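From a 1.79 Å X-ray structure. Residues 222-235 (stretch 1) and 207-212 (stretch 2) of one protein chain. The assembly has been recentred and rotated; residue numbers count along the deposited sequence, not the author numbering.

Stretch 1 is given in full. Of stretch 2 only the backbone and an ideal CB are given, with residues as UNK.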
# COMPACT_ATOMS: atom_id res chain seq x y z
N GLN A 222 4.31 13.56 -6.52
CA GLN A 222 4.70 12.63 -5.46
C GLN A 222 5.41 11.39 -6.05
O GLN A 222 6.38 10.90 -5.49
CB GLN A 222 3.48 12.22 -4.63
CG GLN A 222 2.91 13.31 -3.71
CD GLN A 222 3.73 13.54 -2.46
OE1 GLN A 222 4.70 12.85 -2.18
NE2 GLN A 222 3.33 14.55 -1.70
N ALA A 223 4.95 10.92 -7.20
CA ALA A 223 5.53 9.74 -7.84
C ALA A 223 6.93 10.02 -8.36
O ALA A 223 7.86 9.30 -8.05
CB ALA A 223 4.63 9.22 -8.93
N ILE A 224 7.08 11.06 -9.17
CA ILE A 224 8.37 11.40 -9.76
C ILE A 224 9.38 11.80 -8.68
O ILE A 224 10.59 11.56 -8.84
CB ILE A 224 8.21 12.48 -10.87
CG1 ILE A 224 9.52 12.69 -11.66
CG2 ILE A 224 7.80 13.81 -10.31
CD1 ILE A 224 9.92 11.57 -12.52
N TRP A 225 8.92 12.41 -7.58
CA TRP A 225 9.84 12.68 -6.49
C TRP A 225 10.49 11.40 -5.97
O TRP A 225 11.73 11.41 -5.73
CB TRP A 225 9.23 13.45 -5.35
CG TRP A 225 8.92 14.87 -5.71
CD1 TRP A 225 9.59 15.67 -6.60
CD2 TRP A 225 7.86 15.66 -5.18
NE1 TRP A 225 8.98 16.90 -6.66
CE2 TRP A 225 7.91 16.92 -5.80
CE3 TRP A 225 6.86 15.42 -4.24
CZ2 TRP A 225 7.01 17.95 -5.50
CZ3 TRP A 225 5.96 16.44 -3.93
CH2 TRP A 225 6.03 17.69 -4.58
N LEU A 226 9.69 10.33 -5.83
CA LEU A 226 10.21 9.04 -5.34
C LEU A 226 11.16 8.42 -6.38
O LEU A 226 12.26 7.93 -6.07
CB LEU A 226 9.05 8.07 -4.99
CG LEU A 226 9.53 6.79 -4.26
CD1 LEU A 226 10.42 7.09 -3.07
CD2 LEU A 226 8.40 5.84 -3.85
N VAL A 227 10.72 8.47 -7.64
CA VAL A 227 11.51 7.99 -8.76
C VAL A 227 12.88 8.68 -8.78
O VAL A 227 13.94 8.02 -8.88
CB VAL A 227 10.75 8.15 -10.10
CG1 VAL A 227 11.67 7.84 -11.24
CG2 VAL A 227 9.53 7.28 -10.13
N GLU A 228 12.88 10.02 -8.65
CA GLU A 228 14.13 10.78 -8.61
C GLU A 228 15.05 10.45 -7.45
O GLU A 228 16.26 10.25 -7.64
CB GLU A 228 13.85 12.27 -8.55
CG GLU A 228 13.40 12.86 -9.86
CD GLU A 228 13.04 14.34 -9.78
OE1 GLU A 228 12.85 14.89 -8.66
OE2 GLU A 228 12.94 14.91 -10.88
N ALA A 229 14.49 10.44 -6.24
CA ALA A 229 15.27 10.19 -5.02
C ALA A 229 15.95 8.81 -5.01
O ALA A 229 17.08 8.68 -4.61
CB ALA A 229 14.39 10.31 -3.83
N TRP A 230 15.25 7.80 -5.51
CA TRP A 230 15.72 6.40 -5.43
C TRP A 230 16.18 5.81 -6.75
O TRP A 230 16.52 4.60 -6.83
CB TRP A 230 14.53 5.57 -4.93
CG TRP A 230 14.09 5.74 -3.47
CD1 TRP A 230 14.42 6.74 -2.59
CD2 TRP A 230 13.14 4.90 -2.78
NE1 TRP A 230 13.80 6.51 -1.38
CE2 TRP A 230 13.02 5.38 -1.48
CE3 TRP A 230 12.46 3.71 -3.14
CZ2 TRP A 230 12.18 4.80 -0.55
CZ3 TRP A 230 11.63 3.10 -2.17
CH2 TRP A 230 11.51 3.65 -0.90
N ASP A 231 16.16 6.61 -7.81
CA ASP A 231 16.41 6.08 -9.13
C ASP A 231 15.53 4.81 -9.40
O ASP A 231 16.03 3.75 -9.87
CB ASP A 231 17.90 5.79 -9.25
CG ASP A 231 18.35 5.58 -10.69
OD1 ASP A 231 17.58 5.87 -11.64
OD2 ASP A 231 19.51 5.11 -10.86
N ALA A 232 14.24 4.91 -9.08
CA ALA A 232 13.34 3.77 -9.22
C ALA A 232 12.81 3.70 -10.63
O ALA A 232 12.93 4.68 -11.36
CB ALA A 232 12.16 3.89 -8.23
N ASP A 233 12.25 2.55 -11.05
CA ASP A 233 11.51 2.48 -12.32
C ASP A 233 10.24 3.35 -12.12
O ASP A 233 9.86 3.67 -10.98
CB ASP A 233 11.12 1.06 -12.75
CG ASP A 233 12.34 0.21 -13.23
OD1 ASP A 233 13.48 0.69 -13.11
OD2 ASP A 233 12.14 -0.94 -13.72
N HIS A 234 9.62 3.74 -13.23
CA HIS A 234 8.45 4.60 -13.21
C HIS A 234 7.50 4.22 -14.31
O HIS A 234 7.89 4.25 -15.45
CB HIS A 234 8.93 6.04 -13.43
CG HIS A 234 7.86 7.08 -13.25
ND1 HIS A 234 8.06 8.39 -13.64
CD2 HIS A 234 6.64 7.03 -12.65
CE1 HIS A 234 6.99 9.10 -13.31
NE2 HIS A 234 6.12 8.31 -12.71
N VAL A 235 6.26 3.90 -13.94
CA VAL A 235 5.18 3.59 -14.87
C VAL A 235 4.00 4.55 -14.72
O VAL A 235 3.46 4.74 -13.60
CB VAL A 235 4.68 2.18 -14.70
CG1 VAL A 235 3.48 1.93 -15.64
CG2 VAL A 235 5.79 1.15 -15.00
N UNK A 207 12.30 -1.39 -7.18
CA UNK A 207 11.23 -0.51 -6.86
C UNK A 207 10.69 0.10 -8.16
O UNK A 207 11.43 0.64 -8.95
CB UNK A 207 11.69 0.57 -5.88
N UNK A 208 9.37 0.04 -8.33
CA UNK A 208 8.70 0.58 -9.51
C UNK A 208 7.55 1.45 -9.00
O UNK A 208 6.65 0.94 -8.35
CB UNK A 208 8.20 -0.53 -10.44
N UNK A 209 7.61 2.74 -9.27
CA UNK A 209 6.57 3.67 -8.88
C UNK A 209 5.53 3.67 -10.00
O UNK A 209 5.81 3.93 -11.17
CB UNK A 209 7.13 5.07 -8.62
N UNK A 210 4.32 3.34 -9.61
CA UNK A 210 3.22 3.15 -10.55
C UNK A 210 2.19 4.22 -10.24
O UNK A 210 1.67 4.29 -9.15
CB UNK A 210 2.62 1.75 -10.45
N UNK A 211 1.86 5.04 -11.22
CA UNK A 211 0.89 6.11 -10.97
C UNK A 211 -0.04 6.29 -12.16
O UNK A 211 0.35 6.06 -13.28
CB UNK A 211 1.61 7.43 -10.66
N UNK A 212 -1.27 6.70 -11.90
CA UNK A 212 -2.22 6.88 -12.99
C UNK A 212 -2.02 8.17 -13.76
O UNK A 212 -1.82 9.24 -13.18
CB UNK A 212 -3.65 6.84 -12.44

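Stretch 2 is an extended strand lying alongside 233-235 in parallel register, and the helix that precedes 233-235 runs back across one face of this pair, its axis 8.6 Å from the strand axis at closest approach and 164° from its direction. Positions are therefore judged by which face their ideal CB takes.

Position 207 has phi/psi of -108/130 and an ideal CB directed sideways, 4.1 Å from Ala-232 CB and 4.2 Å from Trp-230 CE3. That apolar corner offers no polar partner, so a branched or medium aliphatic would suit. The residue is Val-207, chi1 t: its CG1 lies 3.8 Å from Trp-230 CE3, at the ring edge, and 3.8 Å from Ala-232 CB. Its backbone O accepts from Asp-233 N at 3.0 Å.

At position 208 the CB turns to the face carrying Asp-233 and Val-235, 4.0 Å from Asp-233 CB and 5.4 Å from Val-235 CG2. The carboxylate of Asp-233 and the CG2 methyl of Val-235 both lie within reach. Serine or threonine would serve the carboxylate, and valine only the methyl. Thr-208 answers both: OG1 is 2.7 Å from a water that donates to Asp-233 OD2 (2.6 Å from the water O), while CG2 lies 3.9 Å from Val-235 CG2.

Position 209 faces the helix. Its CB is 3.6 Å from Val-227 CG2 and 4.3 Å from Ala-223 O, leaving room for a compact aliphatic but little reason for a charge. Val-209, chi1 t, directs CG1 to Ala-223 CB (3.6 Å) and CG2 to Leu-226 CD2 (3.9 Å) and Ala-232 CB (4.1 Å). Its backbone is paired as well, N donating to Asp-233 O (3.0 Å) and O accepting from Val-235 N (2.8 Å, 175° at the hydrogen).

Position 210 returns to the Asp-233 face, paired with Val-235. Its ideal CB points to the face of Asp-233 and Val-235 and lies 4.4 Å from Val-235 O, so a large apolar or aromatic side chain there can extend over that valine. Trp-210 does so: Val-235 CG1 sits 3.6 Å from the centroid of its six-membered ring and 8° off the normal, a CH-pi contact.

At position 211 the CB points sideways, 3.9 Å from Ala-223 CB and 5.0 Å from His-234 NE2; valine, isoleucine or threonine would be reasonable. Val-211, chi1 p, places CG1 3.8 Å from both Ala-223 CB and His-234 NE2, at the imidazole edge, and its N donates to Val-235 O (2.9 Å).

Position 212 has no atom of stretch 1 within 5.5 Å of its ideal CB, so this contact imposes no choice. It is Gly-212.

Stretch 2 (207-212) VTVWVG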
# COMPACT_ATOMS: atom_id res chain seq x y z
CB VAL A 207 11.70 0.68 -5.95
CG1 VAL A 207 10.48 1.62 -5.63
CG2 VAL A 207 12.33 0.18 -4.68
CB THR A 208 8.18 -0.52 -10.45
OG1 THR A 208 9.25 -1.40 -10.85
CG2 THR A 208 7.56 0.10 -11.72
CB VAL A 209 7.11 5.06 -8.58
CG1 VAL A 209 5.98 5.97 -8.05
CG2 VAL A 209 8.24 4.97 -7.60
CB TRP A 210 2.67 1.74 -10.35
CG TRP A 210 1.72 1.30 -11.36
CD1 TRP A 210 0.43 1.75 -11.52
CD2 TRP A 210 1.96 0.38 -12.41
NE1 TRP A 210 -0.14 1.14 -12.59
CE2 TRP A 210 0.78 0.30 -13.17
CE3 TRP A 210 3.06 -0.41 -12.79
CZ2 TRP A 210 0.65 -0.56 -14.28
CZ3 TRP A 210 2.94 -1.24 -13.89
CH2 TRP A 210 1.73 -1.32 -14.61
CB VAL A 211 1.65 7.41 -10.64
CG1 VAL A 211 2.46 7.93 -11.82
CG2 VAL A 211 0.70 8.47 -10.12
O HOH W 1 9.97 -2.25 -13.34
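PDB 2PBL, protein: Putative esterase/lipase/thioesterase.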